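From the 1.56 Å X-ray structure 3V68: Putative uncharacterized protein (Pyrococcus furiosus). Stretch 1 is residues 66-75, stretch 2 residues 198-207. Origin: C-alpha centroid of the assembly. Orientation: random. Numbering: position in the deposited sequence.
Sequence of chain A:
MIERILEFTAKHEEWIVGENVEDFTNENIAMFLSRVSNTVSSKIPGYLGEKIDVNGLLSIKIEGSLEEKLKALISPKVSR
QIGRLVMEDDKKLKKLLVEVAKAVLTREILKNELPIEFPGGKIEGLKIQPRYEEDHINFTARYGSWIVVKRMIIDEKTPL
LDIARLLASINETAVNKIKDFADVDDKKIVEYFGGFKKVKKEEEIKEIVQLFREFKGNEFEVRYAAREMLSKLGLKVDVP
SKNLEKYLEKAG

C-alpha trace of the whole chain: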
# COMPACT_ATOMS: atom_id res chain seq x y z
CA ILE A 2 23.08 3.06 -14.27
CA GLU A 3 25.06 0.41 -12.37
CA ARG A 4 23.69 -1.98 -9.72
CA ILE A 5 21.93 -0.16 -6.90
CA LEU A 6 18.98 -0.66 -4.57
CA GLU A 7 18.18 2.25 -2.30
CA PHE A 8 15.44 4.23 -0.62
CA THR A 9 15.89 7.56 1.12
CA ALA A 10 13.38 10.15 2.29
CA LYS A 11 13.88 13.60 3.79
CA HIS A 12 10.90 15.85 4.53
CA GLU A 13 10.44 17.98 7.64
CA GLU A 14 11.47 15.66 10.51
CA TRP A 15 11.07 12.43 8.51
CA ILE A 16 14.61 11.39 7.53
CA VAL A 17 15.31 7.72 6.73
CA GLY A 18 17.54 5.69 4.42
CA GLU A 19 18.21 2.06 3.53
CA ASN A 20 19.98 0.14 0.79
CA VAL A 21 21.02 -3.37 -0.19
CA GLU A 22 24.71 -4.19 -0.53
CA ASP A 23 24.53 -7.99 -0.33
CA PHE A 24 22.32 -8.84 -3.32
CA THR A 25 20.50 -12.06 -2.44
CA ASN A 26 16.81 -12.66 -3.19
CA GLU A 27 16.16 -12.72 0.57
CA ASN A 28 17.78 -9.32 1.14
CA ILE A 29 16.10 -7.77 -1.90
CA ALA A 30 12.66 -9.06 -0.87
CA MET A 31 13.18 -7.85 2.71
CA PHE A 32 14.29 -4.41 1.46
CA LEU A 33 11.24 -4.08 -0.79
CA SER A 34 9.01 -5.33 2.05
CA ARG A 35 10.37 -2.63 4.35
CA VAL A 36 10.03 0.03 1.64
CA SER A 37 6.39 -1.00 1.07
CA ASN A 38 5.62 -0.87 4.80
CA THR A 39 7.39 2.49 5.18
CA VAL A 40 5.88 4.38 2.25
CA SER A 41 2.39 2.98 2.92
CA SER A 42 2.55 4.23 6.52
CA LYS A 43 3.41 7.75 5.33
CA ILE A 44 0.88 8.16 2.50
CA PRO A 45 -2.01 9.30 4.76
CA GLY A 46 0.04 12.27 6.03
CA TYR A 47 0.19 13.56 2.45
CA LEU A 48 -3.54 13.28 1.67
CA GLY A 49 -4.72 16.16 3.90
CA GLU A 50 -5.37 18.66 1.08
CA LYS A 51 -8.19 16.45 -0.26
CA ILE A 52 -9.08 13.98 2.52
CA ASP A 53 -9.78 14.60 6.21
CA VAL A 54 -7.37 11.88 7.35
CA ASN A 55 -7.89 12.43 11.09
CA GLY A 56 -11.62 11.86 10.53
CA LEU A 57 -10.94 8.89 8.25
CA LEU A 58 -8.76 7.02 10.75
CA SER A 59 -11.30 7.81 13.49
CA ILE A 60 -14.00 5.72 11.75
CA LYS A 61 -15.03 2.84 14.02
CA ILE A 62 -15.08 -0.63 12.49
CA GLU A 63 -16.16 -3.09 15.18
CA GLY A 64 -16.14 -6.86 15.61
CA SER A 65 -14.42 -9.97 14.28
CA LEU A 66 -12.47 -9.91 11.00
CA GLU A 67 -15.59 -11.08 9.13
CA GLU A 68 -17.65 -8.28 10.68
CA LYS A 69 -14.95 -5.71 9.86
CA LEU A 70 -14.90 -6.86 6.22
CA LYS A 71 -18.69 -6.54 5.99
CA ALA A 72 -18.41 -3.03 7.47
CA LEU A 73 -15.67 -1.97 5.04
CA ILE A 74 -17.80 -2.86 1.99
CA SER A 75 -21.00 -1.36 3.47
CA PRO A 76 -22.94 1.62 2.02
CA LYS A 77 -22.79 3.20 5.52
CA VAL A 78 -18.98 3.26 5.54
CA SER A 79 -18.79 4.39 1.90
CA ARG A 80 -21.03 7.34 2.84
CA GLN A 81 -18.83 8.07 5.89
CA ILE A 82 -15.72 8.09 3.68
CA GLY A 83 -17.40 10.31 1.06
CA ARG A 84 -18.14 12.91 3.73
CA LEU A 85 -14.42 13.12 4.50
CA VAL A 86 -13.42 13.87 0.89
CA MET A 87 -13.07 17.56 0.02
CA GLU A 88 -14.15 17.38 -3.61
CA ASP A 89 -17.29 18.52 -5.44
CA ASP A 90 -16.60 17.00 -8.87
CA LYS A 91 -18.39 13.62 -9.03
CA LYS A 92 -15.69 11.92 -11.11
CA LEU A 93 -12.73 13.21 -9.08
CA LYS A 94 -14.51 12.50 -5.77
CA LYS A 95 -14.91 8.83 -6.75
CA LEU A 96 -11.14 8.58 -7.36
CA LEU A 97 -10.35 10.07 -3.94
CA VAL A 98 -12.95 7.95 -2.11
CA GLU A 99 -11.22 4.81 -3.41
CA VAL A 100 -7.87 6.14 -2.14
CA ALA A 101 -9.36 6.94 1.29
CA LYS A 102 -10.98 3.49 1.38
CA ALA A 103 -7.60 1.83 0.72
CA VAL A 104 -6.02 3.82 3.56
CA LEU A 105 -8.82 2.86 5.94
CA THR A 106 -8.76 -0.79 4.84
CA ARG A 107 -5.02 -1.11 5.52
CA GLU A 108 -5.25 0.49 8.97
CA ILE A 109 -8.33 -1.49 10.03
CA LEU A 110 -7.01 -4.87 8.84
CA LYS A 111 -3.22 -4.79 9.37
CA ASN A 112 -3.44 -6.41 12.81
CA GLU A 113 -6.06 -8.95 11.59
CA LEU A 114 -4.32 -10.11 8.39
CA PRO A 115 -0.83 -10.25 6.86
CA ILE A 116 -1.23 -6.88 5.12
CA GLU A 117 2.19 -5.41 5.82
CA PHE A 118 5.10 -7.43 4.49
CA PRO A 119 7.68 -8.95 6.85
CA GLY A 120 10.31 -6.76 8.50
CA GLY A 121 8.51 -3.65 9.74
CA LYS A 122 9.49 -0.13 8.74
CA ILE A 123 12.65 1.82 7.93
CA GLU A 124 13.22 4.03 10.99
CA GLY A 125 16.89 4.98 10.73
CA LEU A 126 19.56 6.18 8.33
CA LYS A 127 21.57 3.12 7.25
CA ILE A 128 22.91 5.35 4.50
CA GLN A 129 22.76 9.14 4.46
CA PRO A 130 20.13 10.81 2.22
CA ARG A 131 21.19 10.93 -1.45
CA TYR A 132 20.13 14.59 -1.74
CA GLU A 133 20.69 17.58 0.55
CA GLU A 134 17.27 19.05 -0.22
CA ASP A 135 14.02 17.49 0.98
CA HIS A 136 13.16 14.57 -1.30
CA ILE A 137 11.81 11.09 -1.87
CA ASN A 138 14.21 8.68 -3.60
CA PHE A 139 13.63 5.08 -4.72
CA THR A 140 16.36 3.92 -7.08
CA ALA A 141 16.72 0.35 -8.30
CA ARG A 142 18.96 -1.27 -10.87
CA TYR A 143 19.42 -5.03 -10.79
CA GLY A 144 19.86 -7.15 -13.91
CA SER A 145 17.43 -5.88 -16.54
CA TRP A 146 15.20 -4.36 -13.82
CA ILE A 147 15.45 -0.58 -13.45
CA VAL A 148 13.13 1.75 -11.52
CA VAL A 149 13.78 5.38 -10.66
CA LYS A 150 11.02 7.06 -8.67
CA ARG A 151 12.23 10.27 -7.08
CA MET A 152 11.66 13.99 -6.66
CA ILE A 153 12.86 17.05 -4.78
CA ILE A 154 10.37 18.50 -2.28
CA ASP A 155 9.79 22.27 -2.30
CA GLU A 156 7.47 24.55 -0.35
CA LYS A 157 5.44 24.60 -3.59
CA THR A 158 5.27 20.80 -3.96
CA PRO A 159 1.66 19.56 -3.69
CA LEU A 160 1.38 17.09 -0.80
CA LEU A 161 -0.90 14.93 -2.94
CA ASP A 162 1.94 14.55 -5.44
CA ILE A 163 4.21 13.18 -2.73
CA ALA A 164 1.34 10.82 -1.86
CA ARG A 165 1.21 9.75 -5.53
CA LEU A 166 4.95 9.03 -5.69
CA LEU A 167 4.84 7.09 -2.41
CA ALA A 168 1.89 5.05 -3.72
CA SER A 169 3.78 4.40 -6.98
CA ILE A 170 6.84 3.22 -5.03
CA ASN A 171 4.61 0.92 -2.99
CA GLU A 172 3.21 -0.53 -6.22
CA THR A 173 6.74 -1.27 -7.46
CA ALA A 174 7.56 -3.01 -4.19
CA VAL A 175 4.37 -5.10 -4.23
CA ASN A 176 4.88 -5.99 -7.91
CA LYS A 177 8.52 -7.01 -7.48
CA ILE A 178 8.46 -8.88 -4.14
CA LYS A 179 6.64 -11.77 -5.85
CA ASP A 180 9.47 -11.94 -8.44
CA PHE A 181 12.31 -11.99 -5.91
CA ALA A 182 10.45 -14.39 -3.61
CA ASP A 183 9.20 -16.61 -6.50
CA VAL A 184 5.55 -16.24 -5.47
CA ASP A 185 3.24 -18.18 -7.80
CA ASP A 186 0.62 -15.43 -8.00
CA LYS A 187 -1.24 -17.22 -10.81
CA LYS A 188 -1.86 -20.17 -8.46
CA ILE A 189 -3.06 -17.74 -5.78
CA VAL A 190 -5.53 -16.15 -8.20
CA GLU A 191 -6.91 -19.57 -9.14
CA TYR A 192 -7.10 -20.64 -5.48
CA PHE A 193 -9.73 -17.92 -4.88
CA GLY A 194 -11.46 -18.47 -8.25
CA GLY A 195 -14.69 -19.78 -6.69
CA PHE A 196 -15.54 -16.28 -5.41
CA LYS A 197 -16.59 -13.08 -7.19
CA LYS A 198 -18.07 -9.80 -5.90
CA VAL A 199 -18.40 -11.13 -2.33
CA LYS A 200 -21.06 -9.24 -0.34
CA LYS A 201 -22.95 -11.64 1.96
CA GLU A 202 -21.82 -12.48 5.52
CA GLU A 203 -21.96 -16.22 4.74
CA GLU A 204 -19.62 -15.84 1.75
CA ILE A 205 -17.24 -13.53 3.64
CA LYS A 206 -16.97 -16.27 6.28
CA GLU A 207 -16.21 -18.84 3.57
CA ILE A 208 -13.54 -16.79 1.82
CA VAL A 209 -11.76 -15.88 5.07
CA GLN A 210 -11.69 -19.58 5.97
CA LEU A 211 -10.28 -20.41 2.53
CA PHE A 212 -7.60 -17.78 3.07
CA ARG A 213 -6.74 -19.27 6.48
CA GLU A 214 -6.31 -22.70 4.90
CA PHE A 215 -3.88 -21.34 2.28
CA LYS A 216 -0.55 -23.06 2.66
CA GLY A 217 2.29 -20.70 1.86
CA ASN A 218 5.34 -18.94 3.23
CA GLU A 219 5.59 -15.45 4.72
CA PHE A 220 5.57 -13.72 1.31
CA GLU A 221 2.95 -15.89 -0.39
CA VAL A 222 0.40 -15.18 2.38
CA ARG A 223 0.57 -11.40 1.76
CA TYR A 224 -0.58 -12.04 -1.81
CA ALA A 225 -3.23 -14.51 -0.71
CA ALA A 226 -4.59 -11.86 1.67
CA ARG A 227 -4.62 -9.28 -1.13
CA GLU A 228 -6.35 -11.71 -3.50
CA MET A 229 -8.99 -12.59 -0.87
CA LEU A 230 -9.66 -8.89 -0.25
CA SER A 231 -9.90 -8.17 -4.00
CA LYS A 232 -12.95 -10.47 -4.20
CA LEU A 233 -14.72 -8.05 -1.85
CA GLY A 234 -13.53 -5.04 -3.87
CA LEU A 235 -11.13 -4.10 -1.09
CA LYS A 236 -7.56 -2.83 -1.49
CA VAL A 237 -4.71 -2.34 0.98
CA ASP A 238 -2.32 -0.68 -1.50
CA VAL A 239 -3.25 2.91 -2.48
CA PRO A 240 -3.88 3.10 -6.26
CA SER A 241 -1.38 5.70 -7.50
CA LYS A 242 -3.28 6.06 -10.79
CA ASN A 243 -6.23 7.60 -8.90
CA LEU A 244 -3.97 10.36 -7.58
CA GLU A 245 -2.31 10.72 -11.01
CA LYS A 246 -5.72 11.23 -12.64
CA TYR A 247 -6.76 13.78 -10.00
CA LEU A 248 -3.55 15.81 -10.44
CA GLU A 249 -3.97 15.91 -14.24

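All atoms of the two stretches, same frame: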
# COMPACT_ATOMS: atom_id res chain seq x y z
N LEU A 66 -12.94 -10.20 12.36
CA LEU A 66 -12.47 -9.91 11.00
C LEU A 66 -13.63 -9.91 10.00
O LEU A 66 -13.76 -8.97 9.21
CB LEU A 66 -11.39 -10.90 10.57
CG LEU A 66 -10.91 -10.79 9.12
CD1 LEU A 66 -10.32 -9.41 8.83
CD2 LEU A 66 -9.89 -11.88 8.82
N GLU A 67 -14.46 -10.94 10.05
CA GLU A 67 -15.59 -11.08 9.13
C GLU A 67 -16.55 -9.90 9.23
O GLU A 67 -17.05 -9.41 8.21
CB GLU A 67 -16.34 -12.39 9.37
CG GLU A 67 -15.54 -13.66 9.03
CD GLU A 67 -14.63 -14.15 10.15
OE1 GLU A 67 -14.46 -13.45 11.17
OE2 GLU A 67 -14.08 -15.26 10.01
N GLU A 68 -16.79 -9.43 10.45
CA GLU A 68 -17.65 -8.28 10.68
C GLU A 68 -17.01 -6.99 10.17
O GLU A 68 -17.70 -6.13 9.62
CB GLU A 68 -18.00 -8.15 12.16
CG GLU A 68 -18.94 -9.24 12.64
CD GLU A 68 -19.30 -9.12 14.10
OE1 GLU A 68 -18.39 -9.10 14.96
OE2 GLU A 68 -20.51 -9.07 14.40
N LYS A 69 -15.70 -6.87 10.35
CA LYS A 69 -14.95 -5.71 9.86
C LYS A 69 -15.00 -5.64 8.33
O LYS A 69 -15.19 -4.56 7.77
CB LYS A 69 -13.51 -5.73 10.36
CG LYS A 69 -13.38 -5.45 11.85
CD LYS A 69 -11.93 -5.45 12.28
CE LYS A 69 -11.79 -5.01 13.73
NZ LYS A 69 -10.37 -5.13 14.18
N LEU A 70 -14.82 -6.78 7.68
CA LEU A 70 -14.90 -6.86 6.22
C LEU A 70 -16.27 -6.44 5.70
O LEU A 70 -16.37 -5.66 4.75
CB LEU A 70 -14.51 -8.25 5.72
CG LEU A 70 -13.06 -8.68 5.95
CD1 LEU A 70 -12.85 -10.12 5.51
CD2 LEU A 70 -12.09 -7.76 5.23
N LYS A 71 -17.33 -6.94 6.34
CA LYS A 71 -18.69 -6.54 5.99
C LYS A 71 -18.88 -5.02 6.17
O LYS A 71 -19.51 -4.37 5.33
CB LYS A 71 -19.72 -7.33 6.81
CG LYS A 71 -21.18 -7.04 6.45
CD LYS A 71 -21.64 -7.83 5.22
CE LYS A 71 -23.12 -7.60 4.91
NZ LYS A 71 -24.03 -8.04 6.01
N ALA A 72 -18.32 -4.47 7.23
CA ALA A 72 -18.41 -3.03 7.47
C ALA A 72 -17.67 -2.24 6.39
O ALA A 72 -18.19 -1.24 5.90
CB ALA A 72 -17.87 -2.68 8.85
N LEU A 73 -16.48 -2.70 6.01
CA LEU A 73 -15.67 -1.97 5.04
C LEU A 73 -16.29 -1.87 3.64
O LEU A 73 -16.02 -0.92 2.91
CB LEU A 73 -14.26 -2.58 4.96
CG LEU A 73 -13.31 -2.26 6.12
CD1 LEU A 73 -12.12 -3.22 6.11
CD2 LEU A 73 -12.82 -0.81 6.09
N ILE A 74 -17.13 -2.85 3.29
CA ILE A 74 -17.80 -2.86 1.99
C ILE A 74 -19.21 -2.25 2.04
O ILE A 74 -19.89 -2.17 1.02
CB ILE A 74 -17.86 -4.29 1.36
CG1 ILE A 74 -18.72 -5.23 2.21
CG2 ILE A 74 -16.46 -4.86 1.17
CD1 ILE A 74 -19.09 -6.53 1.51
N SER A 75 -19.63 -1.83 3.23
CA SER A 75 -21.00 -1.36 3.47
C SER A 75 -21.28 0.03 2.88
O SER A 75 -20.37 0.85 2.79
CB SER A 75 -21.33 -1.38 4.97
OG SER A 75 -20.69 -0.33 5.66
N LYS A 198 -17.20 -10.85 -6.45
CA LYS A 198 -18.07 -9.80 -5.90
C LYS A 198 -18.76 -10.23 -4.60
O LYS A 198 -19.99 -10.23 -4.50
CB LYS A 198 -19.09 -9.33 -6.95
CG LYS A 198 -18.63 -8.15 -7.79
CD LYS A 198 -17.62 -8.54 -8.86
CE LYS A 198 -17.17 -7.33 -9.68
NZ LYS A 198 -18.26 -6.74 -10.49
N VAL A 199 -17.94 -10.60 -3.62
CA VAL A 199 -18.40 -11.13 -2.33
C VAL A 199 -19.04 -10.03 -1.48
O VAL A 199 -18.39 -9.02 -1.17
CB VAL A 199 -17.24 -11.80 -1.56
CG1 VAL A 199 -17.68 -12.25 -0.18
CG2 VAL A 199 -16.66 -12.96 -2.36
N LYS A 200 -20.30 -10.24 -1.09
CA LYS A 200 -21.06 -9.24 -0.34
C LYS A 200 -21.71 -9.79 0.93
O LYS A 200 -21.76 -9.11 1.96
CB LYS A 200 -22.13 -8.60 -1.24
CG LYS A 200 -21.57 -7.68 -2.33
CD LYS A 200 -22.55 -7.47 -3.47
CE LYS A 200 -23.53 -6.34 -3.19
NZ LYS A 200 -24.46 -6.11 -4.34
N LYS A 201 -22.21 -11.02 0.86
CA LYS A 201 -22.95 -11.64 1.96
C LYS A 201 -22.04 -12.13 3.09
O LYS A 201 -20.93 -12.60 2.84
CB LYS A 201 -23.82 -12.80 1.45
CG LYS A 201 -24.86 -12.39 0.40
CD LYS A 201 -25.68 -13.58 -0.10
CE LYS A 201 -25.05 -14.25 -1.32
NZ LYS A 201 -23.96 -15.20 -0.97
N GLU A 202 -22.54 -12.02 4.33
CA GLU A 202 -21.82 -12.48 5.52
C GLU A 202 -21.37 -13.94 5.42
O GLU A 202 -20.25 -14.28 5.81
CB GLU A 202 -22.69 -12.33 6.78
CG GLU A 202 -22.68 -10.95 7.41
CD GLU A 202 -23.56 -10.86 8.65
OE1 GLU A 202 -23.47 -9.85 9.37
OE2 GLU A 202 -24.34 -11.81 8.90
N GLU A 203 -22.25 -14.79 4.90
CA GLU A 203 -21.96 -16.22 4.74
C GLU A 203 -20.75 -16.45 3.83
O GLU A 203 -19.89 -17.27 4.14
CB GLU A 203 -23.18 -17.01 4.24
CG GLU A 203 -23.88 -16.47 2.99
CD GLU A 203 -25.09 -15.59 3.29
OE1 GLU A 203 -26.07 -15.67 2.52
OE2 GLU A 203 -25.07 -14.83 4.28
N GLU A 204 -20.69 -15.70 2.73
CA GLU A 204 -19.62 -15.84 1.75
C GLU A 204 -18.30 -15.22 2.23
O GLU A 204 -17.22 -15.73 1.91
CB GLU A 204 -20.03 -15.25 0.41
CG GLU A 204 -19.19 -15.75 -0.75
CD GLU A 204 -19.81 -15.50 -2.10
OE1 GLU A 204 -19.60 -16.34 -3.00
OE2 GLU A 204 -20.51 -14.48 -2.27
N ILE A 205 -18.40 -14.12 2.98
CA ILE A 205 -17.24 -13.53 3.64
C ILE A 205 -16.60 -14.54 4.59
O ILE A 205 -15.38 -14.73 4.59
CB ILE A 205 -17.62 -12.21 4.39
CG1 ILE A 205 -18.01 -11.12 3.38
CG2 ILE A 205 -16.47 -11.73 5.29
CD1 ILE A 205 -18.62 -9.86 4.00
N LYS A 206 -17.43 -15.21 5.39
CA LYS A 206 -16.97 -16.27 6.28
C LYS A 206 -16.22 -17.36 5.51
O LYS A 206 -15.13 -17.78 5.89
CB LYS A 206 -18.16 -16.87 7.03
CG LYS A 206 -17.79 -17.79 8.19
CD LYS A 206 -19.04 -18.37 8.87
CE LYS A 206 -19.88 -17.29 9.56
NZ LYS A 206 -21.14 -17.85 10.14
N GLU A 207 -16.81 -17.80 4.40
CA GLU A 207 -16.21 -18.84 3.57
C GLU A 207 -14.87 -18.44 2.98
O GLU A 207 -13.92 -19.23 2.98
CB GLU A 207 -17.18 -19.26 2.46
CG GLU A 207 -18.36 -20.08 2.96
CD GLU A 207 -19.56 -20.03 2.04
OE1 GLU A 207 -19.46 -19.46 0.93
OE2 GLU A 207 -20.62 -20.57 2.42

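Read for its rules, this contact is a small apolar patch edged by one loose charge pair, with no hydrogen bond crossing between the stretches. Helix 66-73 and the start of the helix at 202-207 run at 126° between their N-to-C directions, and their axes come no closer than 9.6 Å. That spacing leaves room for side chains between them, and the two stretches together bury 390 Å².

Ile 205 has the most surface covered by the opposing stretch, 87 Å². Its CA-to-CB bond points toward stretch 1, and with chi1 in m and chi2 in t its two methyl ends serve different neighbours. CG2 lies 4.0 Å from CD1 of Leu 70 and 3.8 Å from the backbone O of Glu 67. That carbonyl already accepts the helical hydrogen bond from Lys 71 N, at 3.1 Å between N and O, so the methyl packs against a polar atom whose bonding is provided for within its own helix. CD1 of Ile 205 reaches the other way along the helix, 3.8 Å from CD of Lys 71 and 4.2 Å from CD1 of Ile 74. One branched residue thus touches positions 67, 70, 71 and 74, the i, i+3, i+4, i+7 spacing of one helical face.

Lys 71, with 69 Å² covered, works mainly through its length. It also points toward the other stretch, and its chi2 in p bends the chain so that the aliphatic CD sits 3.5 Å from the backbone O of Lys 200 as well as beside Ile 205. The charged end continues to Glu 202, where NZ stands 3.5 Å from CG and makes a long salt bridge to OE1 at 3.9 Å. At that separation the pair offers electrostatic attraction without the directional precision of a hydrogen bond. The lysine therefore packs with its methylenes and keeps its charge beside the exposed Glu 202.

Glu 67 follows a similar economy, covering its share with carbon: its CG lies 4.1 Å from CA of Lys 206, and its CB the same distance from CG2 of Ile 205. Its carboxylate is engaged outside the contact, with OE1 hydrogen-bonded to a residue flanking the stretch. Ile 74 extends the patch toward the loop before the second helix, its CD1 resting 3.7 Å from the backbone O of Val 199 and equally far from that of Lys 200.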